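Succinylglutamate desuccinylase (Vibrio parahaemolyticus, PDB 2BCO) probably hydrolyses N-succinyl-L-glutamate to succinate and L-glutamate, using one zinc ion per subunit, in the last step of arginine degradation by the AST pathway. Local coordinates at residues I58-H63 against E71-I76; L92-H97 against K134-D139; D13-H18 against E99-H104; G40-I45 against S75-I80. All coordinates share one frame; numbering follows the deposited sequence.

Contact 1: I58-H63 against E71-I76; sequences ISCGIH and ELVDSI. With ZN (zinc ion), chain C.
V73 joins helix 68-81 to strand 55-60 by laying a single methyl, CG2, against two strand side chains. The apolar contacts are CG2 of V73 to SG of C60 at 4.1 Å and CG2 of V73 to CG2 of I58 at 4.3 Å. I58 and C60 are two apart in the strand and so sit on the same face, with the valine methyl bridging them. The torsion of V73 (chi1 169°) places CG1 anti to the backbone N, and that second methyl turns to F93 of the adjacent strand. No hydrogen bond crosses the contact, which buries 116 Å².

On segment 58-63, polar groups are used on the other face and past the strand end. S59, between the two apolar residues, points away from the helix, and its OG is hydrogen-bonded to H151 and D153. Past the turn at G61, H63 binds zinc through ND1 at 2.4 Å, while its NE2 is hydrogen-bonded to N111 OD1, a second-shell bond that should limit rotation of the ring. E66 and H155 complete the protein ligands, and a water oxygen also binds the zinc at 2.6 Å. Strand 55-60, helix 68-81 and the parallel strand 90-95 form a beta-alpha-beta unit, and the zinc site sits just beyond the C-terminal end of its first strand.

Contact 2: L92-H97 against K134-D139; sequences LFIIAH and KLLVRD
L136 is the helix residue that meets strand 90-95, touching both L92 and I94. The segment begins one turn ahead of the salt bridge, where K134 gives its carbonyl O to the N of R138 (3.1 Å) and rests its side chain on Y206 of helix 203-211. L135 follows on the outer side of the helix, with CD1 lying 4.2 Å above one face of the R138 guanidinium, toward the rim of that group.

L136 then points to the strand. Its CG is anti to the carbonyl carbon (chi1 -58°), and the extended chain carries CD1 to CD1 of I94 at 4.0 Å. These two side chains cross obliquely. L92 meets the base of the same residue: its CD2 is 4.3 Å from CB of L136 and 3.9 Å from the carbonyl O of L136, a van der Waals contact. One leucine thus fits against two strand residues that project from the same face.

V137 turns away from this strand and packs on F203 and Y211, with I57 also in touch. R138 and D139 close the segment with a side-on salt bridge. NE and NH2 of R138 are both 3.1 Å from OD1 of D139, which they approach on its syn side and from one face of the carboxylate, with OD1 only 5° out of the guanidinium plane.

The 123 Å² buried here is aliphatic packing with no hydrogen bond across it, while the charged pair R138-D139 stays on the exposed side.

Contact 3: D13-H18 against E99-H104; sequences DTLDVH and ESTLAH
The side chains of L15 and L102 run alongside each other in opposite senses where the ends of helices 10-15 and 98-102 meet. L102 reaches across with CG anti to its carbonyl carbon (chi1 -70°) and the chain extended beyond, which sets its forked end against the last turn of the other helix. Both methyls rest on the carbonyl O of L15, CD2 at 3.6 Å and CD1 at 3.7 Å. CD2 of L102 also lies 4.1 Å from CG of L15.

L15 itself has an off-staggered chi1 of -95°, and its CD1 approaches CG2 of T101 at 4.4 Å. T101 thus divides its branches: the methyl faces L15, and OG1 is hydrogen-bonded to the carbonyl O of G64, in the loop between zinc ligands H63 and E66. V17, past the helix end, adds a looser contact at the exposed margin, its CG2 being 4.5 Å from CD1 of L102.

H104, with positive phi, is the C-prime residue of a Schellman motif, T105 N pairing with S100 O. The contact is thus a packing of helix ends: a helix ended by this motif rests on the end of helix 10-15, and T101 links it to the zinc-ligand loop.

Contact 4: G40-I45 against S75-I80; sequences GVLEVI and SIIKDI
L42 and V44 of strand 41-45 pack against I77 and I80 of helix 68-81, the helix-on-sheet layering of an alpha/beta fold. I77 and V44 each lose 42 Å² to the contact and L42 nearly as much, so these three carry most of its 154 Å².

L42 and I77 meet tip to tip. CD1 of L42 stands 3.5 Å from CD1 of I77, a tight methyl contact, and 3.8 Å from CG2 of I77, so that it touches both branches of the isoleucine. The CB of I77 is not aimed at the strand; its bent chain (chi2 -61°) swings CD1 over to L42. I77 also rests on F6 and on F93 of the neighbouring strand 90-95.

V44, two residues further along the same face, touches F93 too. E43, between them, makes no contact with the helix segment and forms a salt bridge with R90 and a hydrogen bond with Y37 OH. One turn after I77, I80 repeats the approach. Its CG2 branch, anti to the backbone N, meets the valine methyl that is likewise anti to its own N, placing CG1 of V44 4.1 Å from CG2 of I80.

Overall arrangement
Contacts 1, 2 and 4 lie on adjacent strands in the order 41-45, 90-95, 55-60, the first pair antiparallel, the second parallel. Helix 68-81 serves contacts 1 and 4, whose centres are 10 Å apart, on the face to which F93 belongs, and F93 bridges them. L92 and I94 meet helix 125-141 on the other face in contact 2, so these three strands lie between helices. Contact 3, whose centre lies about 14 to 18 Å from those of the others, joins helix 10-15 to helix 98-102; its closure spans contacts 1 and 4 and crosses contact 2 along the chain. The strand of contact 1 leads into zinc ligand H63, so these packed elements form the framework behind the metal site.

Contact 1: I58-H63 against E71-I76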
loop_
_atom_site.group_PDB
_atom_site.type_symbol
_atom_site.label_atom_id
_atom_site.label_comp_id
_atom_site.label_asym_id
_atom_site.label_seq_id
_atom_site.Cartn_x
_atom_site.Cartn_y
_atom_site.Cartn_z
ATOM N N ILE A 58 -7.213 2.074 5.923
ATOM C CA ILE A 58 -5.954 2.760 5.707
ATOM C C ILE A 58 -4.928 2.054 6.580
ATOM O O ILE A 58 -4.874 2.272 7.782
ATOM C CB ILE A 58 -6.062 4.249 6.105
ATOM C CG1 ILE A 58 -7.200 4.913 5.312
ATOM C CG2 ILE A 58 -4.738 4.961 5.834
ATOM C CD1 ILE A 58 -7.630 6.272 5.862
ATOM N N SER A 59 -4.122 1.192 5.974
ATOM C CA SER A 59 -3.123 0.471 6.743
ATOM C C SER A 59 -1.707 0.954 6.483
ATOM O O SER A 59 -1.376 1.451 5.407
ATOM C CB SER A 59 -3.226 -1.044 6.479
ATOM O OG SER A 59 -3.037 -1.369 5.115
ATOM N N CYS A 60 -0.876 0.822 7.500
ATOM C CA CYS A 60 0.513 1.204 7.388
ATOM C C CYS A 60 1.305 0.249 8.258
ATOM O O CYS A 60 0.739 -0.457 9.101
ATOM C CB CYS A 60 0.714 2.642 7.866
ATOM S SG CYS A 60 0.278 2.899 9.569
ATOM N N GLY A 61 2.613 0.212 8.045
ATOM C CA GLY A 61 3.442 -0.655 8.850
ATOM C C GLY A 61 3.409 -2.153 8.584
ATOM O O GLY A 61 3.828 -2.908 9.454
ATOM N N ILE A 62 2.914 -2.593 7.426
ATOM C CA ILE A 62 2.915 -4.020 7.106
ATOM C C ILE A 62 4.378 -4.447 7.258
ATOM O O ILE A 62 4.682 -5.566 7.684
ATOM C CB ILE A 62 2.419 -4.284 5.652
ATOM C CG1 ILE A 62 0.889 -4.293 5.628
ATOM C CG2 ILE A 62 2.953 -5.623 5.120
ATOM C CD1 ILE A 62 0.258 -5.344 6.544
ATOM N N HIS A 63 5.264 -3.518 6.905
ATOM C CA HIS A 63 6.712 -3.666 7.017
ATOM C C HIS A 63 7.064 -2.663 8.120
ATOM O O HIS A 63 6.758 -1.477 8.001
ATOM C CB HIS A 63 7.391 -3.297 5.693
ATOM C CG HIS A 63 7.196 -4.324 4.621
ATOM N ND1 HIS A 63 7.272 -4.029 3.277
ATOM C CD2 HIS A 63 6.950 -5.652 4.697
ATOM C CE1 HIS A 63 7.079 -5.128 2.573
ATOM N NE2 HIS A 63 6.881 -6.128 3.410
ATOM N N GLU A 71 3.508 8.094 10.556
ATOM C CA GLU A 71 3.511 9.452 11.096
ATOM C C GLU A 71 2.330 10.233 10.528
ATOM O O GLU A 71 1.664 10.965 11.260
ATOM C CB GLU A 71 4.816 10.193 10.753
ATOM C CG GLU A 71 6.094 9.579 11.323
ATOM C CD GLU A 71 7.190 10.633 11.562
ATOM O OE1 GLU A 71 8.308 10.503 11.002
ATOM O OE2 GLU A 71 6.918 11.598 12.316
ATOM N N LEU A 72 2.071 10.077 9.226
ATOM C CA LEU A 72 0.947 10.776 8.586
ATOM C C LEU A 72 -0.368 10.313 9.195
ATOM O O LEU A 72 -1.246 11.123 9.489
ATOM C CB LEU A 72 0.920 10.520 7.072
ATOM C CG LEU A 72 2.122 11.041 6.280
ATOM C CD1 LEU A 72 1.859 10.862 4.791
ATOM C CD2 LEU A 72 2.373 12.529 6.617
ATOM N N VAL A 73 -0.502 9.003 9.377
ATOM C CA VAL A 73 -1.706 8.442 9.975
ATOM C C VAL A 73 -1.842 8.976 11.396
ATOM O O VAL A 73 -2.924 9.350 11.828
ATOM C CB VAL A 73 -1.652 6.885 10.013
ATOM C CG1 VAL A 73 -2.782 6.334 10.882
ATOM C CG2 VAL A 73 -1.768 6.329 8.592
ATOM N N ASP A 74 -0.729 9.032 12.116
ATOM C CA ASP A 74 -0.757 9.517 13.489
ATOM C C ASP A 74 -1.268 10.953 13.613
ATOM O O ASP A 74 -1.984 11.280 14.560
ATOM C CB ASP A 74 0.630 9.419 14.110
ATOM C CG ASP A 74 0.634 9.801 15.568
ATOM O OD1 ASP A 74 0.015 9.077 16.375
ATOM O OD2 ASP A 74 1.251 10.834 15.902
ATOM N N SER A 75 -0.893 11.808 12.666
ATOM C CA SER A 75 -1.332 13.205 12.665
ATOM C C SER A 75 -2.795 13.334 12.232
ATOM O O SER A 75 -3.500 14.248 12.669
ATOM C CB SER A 75 -0.448 14.043 11.744
ATOM O OG SER A 75 0.910 13.976 12.156
ATOM N N ILE A 76 -3.246 12.424 11.371
ATOM C CA ILE A 76 -4.637 12.438 10.927
ATOM C C ILE A 76 -5.535 12.046 12.103
ATOM O O ILE A 76 -6.592 12.645 12.311
ATOM C CB ILE A 76 -4.844 11.485 9.714
ATOM C CG1 ILE A 76 -4.342 12.186 8.444
ATOM C CG2 ILE A 76 -6.308 11.087 9.565
ATOM C CD1 ILE A 76 -4.244 11.300 7.238
HETATM ZN ZN ZN C . 6.589 -2.043 2.180
HETATM O O HOH W 1 8.070 -1.949 0.093
#

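Contact 2: L92-H97 against K134-D139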
loop_
_atom_site.group_PDB
_atom_site.type_symbol
_atom_site.label_atom_id
_atom_site.label_comp_id
_atom_site.label_asym_id
_atom_site.label_seq_id
_atom_site.Cartn_x
_atom_site.Cartn_y
_atom_site.Cartn_z
ATOM N N LEU A 92 -10.835 2.570 8.777
ATOM C CA LEU A 92 -10.249 1.584 9.667
ATOM C C LEU A 92 -8.747 1.801 9.564
ATOM O O LEU A 92 -8.136 1.419 8.558
ATOM C CB LEU A 92 -10.596 0.156 9.229
ATOM C CG LEU A 92 -10.034 -0.913 10.177
ATOM C CD1 LEU A 92 -10.727 -0.793 11.520
ATOM C CD2 LEU A 92 -10.230 -2.306 9.611
ATOM N N PHE A 93 -8.162 2.435 10.583
ATOM C CA PHE A 93 -6.728 2.709 10.600
ATOM C C PHE A 93 -5.984 1.555 11.225
ATOM O O PHE A 93 -6.321 1.082 12.319
ATOM C CB PHE A 93 -6.408 4.000 11.370
ATOM C CG PHE A 93 -6.907 5.256 10.689
ATOM C CD1 PHE A 93 -8.196 5.718 10.908
ATOM C CD2 PHE A 93 -6.090 5.955 9.810
ATOM C CE1 PHE A 93 -8.673 6.870 10.258
ATOM C CE2 PHE A 93 -6.552 7.109 9.150
ATOM C CZ PHE A 93 -7.850 7.563 9.379
ATOM N N ILE A 94 -4.952 1.105 10.537
ATOM C CA ILE A 94 -4.206 -0.018 11.033
ATOM C C ILE A 94 -2.709 0.225 11.059
ATOM O O ILE A 94 -2.129 0.742 10.100
ATOM C CB ILE A 94 -4.487 -1.281 10.164
ATOM C CG1 ILE A 94 -5.975 -1.639 10.218
ATOM C CG2 ILE A 94 -3.646 -2.458 10.646
ATOM C CD1 ILE A 94 -6.337 -2.819 9.325
ATOM N N ILE A 95 -2.098 -0.111 12.185
ATOM C CA ILE A 95 -0.652 -0.048 12.316
ATOM C C ILE A 95 -0.386 -1.536 12.513
ATOM O O ILE A 95 -0.510 -2.056 13.616
ATOM C CB ILE A 95 -0.183 0.718 13.569
ATOM C CG1 ILE A 95 -0.497 2.205 13.439
ATOM C CG2 ILE A 95 1.322 0.525 13.759
ATOM C CD1 ILE A 95 -0.218 2.983 14.695
ATOM N N ALA A 96 -0.081 -2.228 11.426
ATOM C CA ALA A 96 0.168 -3.652 11.500
ATOM C C ALA A 96 1.596 -3.878 11.957
ATOM O O ALA A 96 2.480 -3.103 11.627
ATOM C CB ALA A 96 -0.044 -4.286 10.131
ATOM N N HIS A 97 1.822 -4.915 12.744
ATOM C CA HIS A 97 3.186 -5.239 13.173
ATOM C C HIS A 97 4.024 -4.233 13.974
ATOM O O HIS A 97 5.178 -3.966 13.630
ATOM C CB HIS A 97 3.993 -5.641 11.950
ATOM C CG HIS A 97 4.855 -6.828 12.177
ATOM N ND1 HIS A 97 5.049 -7.375 13.431
ATOM C CD2 HIS A 97 5.562 -7.604 11.321
ATOM C CE1 HIS A 97 5.828 -8.429 13.334
ATOM N NE2 HIS A 97 6.155 -8.593 12.059
ATOM N N LYS A 134 -6.846 -10.479 8.053
ATOM C CA LYS A 134 -7.917 -10.935 7.173
ATOM C C LYS A 134 -9.253 -10.802 7.894
ATOM O O LYS A 134 -10.276 -10.527 7.269
ATOM C CB LYS A 134 -7.712 -12.394 6.756
ATOM C CG LYS A 134 -6.390 -12.693 6.083
ATOM C CD LYS A 134 -6.348 -14.147 5.650
ATOM C CE LYS A 134 -5.039 -14.485 4.967
ATOM N NZ LYS A 134 -5.000 -15.919 4.545
ATOM N N LEU A 135 -9.230 -11.008 9.209
ATOM C CA LEU A 135 -10.429 -10.898 10.042
ATOM C C LEU A 135 -10.907 -9.442 10.127
ATOM O O LEU A 135 -12.098 -9.164 10.022
ATOM C CB LEU A 135 -10.132 -11.429 11.450
ATOM C CG LEU A 135 -10.467 -12.878 11.823
ATOM C CD1 LEU A 135 -10.408 -13.786 10.614
ATOM C CD2 LEU A 135 -9.505 -13.347 12.918
ATOM N N LEU A 136 -9.967 -8.519 10.331
ATOM C CA LEU A 136 -10.288 -7.094 10.420
ATOM C C LEU A 136 -10.929 -6.611 9.124
ATOM O O LEU A 136 -11.835 -5.782 9.141
ATOM C CB LEU A 136 -9.027 -6.277 10.673
ATOM C CG LEU A 136 -8.214 -6.605 11.921
ATOM C CD1 LEU A 136 -7.039 -5.651 12.007
ATOM C CD2 LEU A 136 -9.087 -6.483 13.162
ATOM N N VAL A 137 -10.439 -7.121 7.998
ATOM C CA VAL A 137 -10.969 -6.736 6.704
ATOM C C VAL A 137 -12.405 -7.214 6.593
ATOM O O VAL A 137 -13.303 -6.456 6.208
ATOM C CB VAL A 137 -10.142 -7.359 5.548
ATOM C CG1 VAL A 137 -10.875 -7.183 4.223
ATOM C CG2 VAL A 137 -8.777 -6.703 5.478
ATOM N N ARG A 138 -12.610 -8.483 6.937
ATOM C CA ARG A 138 -13.924 -9.090 6.883
ATOM C C ARG A 138 -14.935 -8.304 7.718
ATOM O O ARG A 138 -16.002 -7.937 7.220
ATOM C CB ARG A 138 -13.853 -10.532 7.386
ATOM C CG ARG A 138 -15.159 -11.307 7.271
ATOM C CD ARG A 138 -15.129 -12.516 8.187
ATOM N NE ARG A 138 -15.018 -12.122 9.591
ATOM C CZ ARG A 138 -14.797 -12.973 10.589
ATOM N NH1 ARG A 138 -14.658 -14.267 10.334
ATOM N NH2 ARG A 138 -14.722 -12.538 11.841
ATOM N N ASP A 139 -14.594 -8.038 8.979
ATOM C CA ASP A 139 -15.494 -7.316 9.877
ATOM C C ASP A 139 -15.811 -5.897 9.427
ATOM O O ASP A 139 -16.929 -5.413 9.612
ATOM C CB ASP A 139 -14.914 -7.260 11.295
ATOM C CG ASP A 139 -14.895 -8.619 11.977
ATOM O OD1 ASP A 139 -15.434 -9.598 11.401
ATOM O OD2 ASP A 139 -14.337 -8.704 13.096
#

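Contact 3: D13-H18 against E99-H104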
loop_
_atom_site.group_PDB
_atom_site.type_symbol
_atom_site.label_atom_id
_atom_site.label_comp_id
_atom_site.label_asym_id
_atom_site.label_seq_id
_atom_site.Cartn_x
_atom_site.Cartn_y
_atom_site.Cartn_z
ATOM N N ASP A 13 1.112 5.102 21.520
ATOM C CA ASP A 13 0.510 4.076 22.359
ATOM C C ASP A 13 0.740 2.707 21.728
ATOM O O ASP A 13 1.093 1.748 22.416
ATOM C CB ASP A 13 -0.993 4.294 22.520
ATOM C CG ASP A 13 -1.326 5.415 23.487
ATOM O OD1 ASP A 13 -2.446 5.392 24.039
ATOM O OD2 ASP A 13 -0.490 6.323 23.691
ATOM N N THR A 14 0.538 2.621 20.416
ATOM C CA THR A 14 0.717 1.364 19.703
ATOM C C THR A 14 2.124 0.821 19.910
ATOM O O THR A 14 2.313 -0.388 20.058
ATOM C CB THR A 14 0.460 1.534 18.180
ATOM O OG1 THR A 14 -0.915 1.871 17.955
ATOM C CG2 THR A 14 0.768 0.258 17.441
ATOM N N LEU A 15 3.107 1.714 19.931
ATOM C CA LEU A 15 4.498 1.311 20.109
ATOM C C LEU A 15 4.876 0.943 21.543
ATOM O O LEU A 15 5.900 0.301 21.761
ATOM C CB LEU A 15 5.433 2.406 19.578
ATOM C CG LEU A 15 5.917 2.189 18.132
ATOM C CD1 LEU A 15 4.792 1.621 17.282
ATOM C CD2 LEU A 15 6.430 3.495 17.542
ATOM N N ASP A 16 4.049 1.330 22.511
ATOM C CA ASP A 16 4.322 1.018 23.911
ATOM C C ASP A 16 3.581 -0.241 24.348
ATOM O O ASP A 16 2.352 -0.261 24.413
ATOM C CB ASP A 16 3.928 2.194 24.809
ATOM C CG ASP A 16 4.197 1.919 26.280
ATOM O OD1 ASP A 16 5.226 1.283 26.590
ATOM O OD2 ASP A 16 3.390 2.352 27.128
ATOM N N VAL A 17 4.339 -1.285 24.656
ATOM C CA VAL A 17 3.762 -2.560 25.065
ATOM C C VAL A 17 3.014 -2.520 26.396
ATOM O O VAL A 17 2.118 -3.332 26.632
ATOM C CB VAL A 17 4.850 -3.648 25.156
ATOM C CG1 VAL A 17 4.205 -5.014 25.344
ATOM C CG2 VAL A 17 5.707 -3.629 23.905
ATOM N N HIS A 18 3.370 -1.575 27.261
ATOM C CA HIS A 18 2.733 -1.473 28.571
ATOM C C HIS A 18 1.583 -0.472 28.693
ATOM O O HIS A 18 1.701 0.535 29.395
ATOM C CB HIS A 18 3.789 -1.162 29.636
ATOM C CG HIS A 18 4.789 -2.258 29.835
ATOM N ND1 HIS A 18 5.658 -2.665 28.843
ATOM C CD2 HIS A 18 5.056 -3.037 30.909
ATOM C CE1 HIS A 18 6.416 -3.645 29.300
ATOM N NE2 HIS A 18 6.072 -3.891 30.552
ATOM N N GLU A 99 5.602 -4.629 16.622
ATOM C CA GLU A 99 6.796 -5.234 17.182
ATOM C C GLU A 99 7.980 -5.065 16.238
ATOM O O GLU A 99 9.108 -4.863 16.679
ATOM C CB GLU A 99 6.566 -6.718 17.482
ATOM C CG GLU A 99 7.752 -7.392 18.149
ATOM C CD GLU A 99 7.450 -8.815 18.587
ATOM O OE1 GLU A 99 8.370 -9.483 19.107
ATOM O OE2 GLU A 99 6.298 -9.267 18.417
ATOM N N SER A 100 7.722 -5.132 14.935
ATOM C CA SER A 100 8.786 -4.987 13.950
ATOM C C SER A 100 9.214 -3.521 13.793
ATOM O O SER A 100 10.342 -3.234 13.397
ATOM C CB SER A 100 8.336 -5.557 12.602
ATOM O OG SER A 100 9.424 -5.627 11.698
ATOM N N THR A 101 8.309 -2.598 14.099
ATOM C CA THR A 101 8.628 -1.182 14.008
ATOM C C THR A 101 9.596 -0.862 15.146
ATOM O O THR A 101 10.416 0.048 15.043
ATOM C CB THR A 101 7.365 -0.310 14.147
ATOM O OG1 THR A 101 6.425 -0.673 13.135
ATOM C CG2 THR A 101 7.705 1.161 13.993
ATOM N N LEU A 102 9.506 -1.632 16.228
ATOM C CA LEU A 102 10.388 -1.441 17.378
ATOM C C LEU A 102 11.778 -2.010 17.094
ATOM O O LEU A 102 12.790 -1.430 17.482
ATOM C CB LEU A 102 9.791 -2.108 18.619
ATOM C CG LEU A 102 8.533 -1.439 19.185
ATOM C CD1 LEU A 102 7.876 -2.366 20.183
ATOM C CD2 LEU A 102 8.897 -0.102 19.837
ATOM N N ALA A 103 11.829 -3.150 16.416
ATOM C CA ALA A 103 13.104 -3.762 16.083
ATOM C C ALA A 103 13.714 -2.999 14.911
ATOM O O ALA A 103 14.848 -3.260 14.507
ATOM C CB ALA A 103 12.907 -5.231 15.720
ATOM N N HIS A 104 12.941 -2.063 14.365
ATOM C CA HIS A 104 13.382 -1.229 13.244
ATOM C C HIS A 104 13.735 -2.074 12.018
ATOM O O HIS A 104 14.649 -1.732 11.263
ATOM C CB HIS A 104 14.608 -0.397 13.648
ATOM C CG HIS A 104 14.501 0.249 15.000
ATOM N ND1 HIS A 104 13.565 1.219 15.295
ATOM C CD2 HIS A 104 15.224 0.068 16.130
ATOM C CE1 HIS A 104 13.719 1.607 16.548
ATOM N NE2 HIS A 104 14.717 0.927 17.079
#

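Contact 4: G40-I45 against S75-I80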
loop_
_atom_site.group_PDB
_atom_site.type_symbol
_atom_site.label_atom_id
_atom_site.label_comp_id
_atom_site.label_asym_id
_atom_site.label_seq_id
_atom_site.Cartn_x
_atom_site.Cartn_y
_atom_site.Cartn_z
ATOM N N GLY A 40 -3.292 -0.950 17.681
ATOM C CA GLY A 40 -3.080 -0.575 16.296
ATOM C C GLY A 40 -4.268 -0.706 15.365
ATOM O O GLY A 40 -4.103 -0.694 14.151
ATOM N N VAL A 41 -5.464 -0.833 15.918
ATOM C CA VAL A 41 -6.656 -0.963 15.097
ATOM C C VAL A 41 -7.654 0.086 15.573
ATOM O O VAL A 41 -8.192 -0.009 16.673
ATOM C CB VAL A 41 -7.249 -2.378 15.224
ATOM C CG1 VAL A 41 -8.466 -2.528 14.319
ATOM C CG2 VAL A 41 -6.175 -3.414 14.862
ATOM N N LEU A 42 -7.884 1.100 14.748
ATOM C CA LEU A 42 -8.791 2.176 15.128
ATOM C C LEU A 42 -9.835 2.406 14.050
ATOM O O LEU A 42 -9.489 2.682 12.903
ATOM C CB LEU A 42 -7.998 3.477 15.331
ATOM C CG LEU A 42 -8.473 4.584 16.295
ATOM C CD1 LEU A 42 -8.148 5.957 15.691
ATOM C CD2 LEU A 42 -9.963 4.480 16.570
ATOM N N GLU A 43 -11.108 2.283 14.401
ATOM C CA GLU A 43 -12.157 2.539 13.425
ATOM C C GLU A 43 -12.704 3.940 13.660
ATOM O O GLU A 43 -12.830 4.380 14.801
ATOM C CB GLU A 43 -13.292 1.531 13.549
ATOM C CG GLU A 43 -14.279 1.622 12.395
ATOM C CD GLU A 43 -15.311 0.519 12.418
ATOM O OE1 GLU A 43 -14.912 -0.671 12.489
ATOM O OE2 GLU A 43 -16.516 0.839 12.358
ATOM N N VAL A 44 -13.008 4.646 12.581
ATOM C CA VAL A 44 -13.553 5.990 12.686
ATOM C C VAL A 44 -14.836 6.002 11.865
ATOM O O VAL A 44 -14.817 5.754 10.662
ATOM C CB VAL A 44 -12.551 7.044 12.149
ATOM C CG1 VAL A 44 -13.093 8.446 12.353
ATOM C CG2 VAL A 44 -11.221 6.899 12.869
ATOM N N ILE A 45 -15.953 6.267 12.532
ATOM C CA ILE A 45 -17.254 6.298 11.877
ATOM C C ILE A 45 -17.787 7.730 11.838
ATOM O O ILE A 45 -17.716 8.451 12.833
ATOM C CB ILE A 45 -18.266 5.401 12.635
ATOM C CG1 ILE A 45 -17.747 3.960 12.681
ATOM C CG2 ILE A 45 -19.641 5.470 11.965
ATOM C CD1 ILE A 45 -18.637 3.005 13.455
ATOM N N SER A 75 -0.893 11.808 12.666
ATOM C CA SER A 75 -1.332 13.205 12.665
ATOM C C SER A 75 -2.795 13.334 12.232
ATOM O O SER A 75 -3.500 14.248 12.669
ATOM C CB SER A 75 -0.448 14.043 11.744
ATOM O OG SER A 75 0.910 13.976 12.156
ATOM N N ILE A 76 -3.246 12.424 11.371
ATOM C CA ILE A 76 -4.637 12.438 10.927
ATOM C C ILE A 76 -5.535 12.046 12.103
ATOM O O ILE A 76 -6.592 12.645 12.311
ATOM C CB ILE A 76 -4.844 11.485 9.714
ATOM C CG1 ILE A 76 -4.342 12.186 8.444
ATOM C CG2 ILE A 76 -6.308 11.087 9.565
ATOM C CD1 ILE A 76 -4.244 11.300 7.238
ATOM N N ILE A 77 -5.107 11.055 12.880
ATOM C CA ILE A 77 -5.877 10.618 14.039
ATOM C C ILE A 77 -5.959 11.783 15.031
ATOM O O ILE A 77 -7.018 12.086 15.580
ATOM C CB ILE A 77 -5.206 9.414 14.756
ATOM C CG1 ILE A 77 -5.059 8.229 13.792
ATOM C CG2 ILE A 77 -6.010 9.033 15.993
ATOM C CD1 ILE A 77 -6.355 7.700 13.262
ATOM N N LYS A 78 -4.830 12.441 15.248
ATOM C CA LYS A 78 -4.775 13.567 16.166
ATOM C C LYS A 78 -5.698 14.705 15.732
ATOM O O LYS A 78 -6.344 15.340 16.570
ATOM C CB LYS A 78 -3.334 14.069 16.279
ATOM C CG LYS A 78 -3.117 15.169 17.310
ATOM C CD LYS A 78 -1.632 15.467 17.478
ATOM C CE LYS A 78 -0.864 14.228 17.942
ATOM N NZ LYS A 78 0.601 14.470 18.066
ATOM N N ASP A 79 -5.769 14.962 14.427
ATOM C CA ASP A 79 -6.620 16.036 13.921
ATOM C C ASP A 79 -8.097 15.661 13.952
ATOM O O ASP A 79 -8.955 16.516 14.170
ATOM C CB ASP A 79 -6.199 16.443 12.502
ATOM C CG ASP A 79 -4.851 17.157 12.477
ATOM O OD1 ASP A 79 -4.386 17.596 13.553
ATOM O OD2 ASP A 79 -4.256 17.294 11.386
ATOM N N ILE A 80 -8.398 14.387 13.735
ATOM C CA ILE A 80 -9.782 13.933 13.774
ATOM C C ILE A 80 -10.293 14.025 15.213
ATOM O O ILE A 80 -11.443 14.402 15.454
ATOM C CB ILE A 80 -9.912 12.463 13.303
ATOM C CG1 ILE A 80 -9.612 12.362 11.807
ATOM C CG2 ILE A 80 -11.305 11.930 13.624
ATOM C CD1 ILE A 80 -9.605 10.950 11.280
#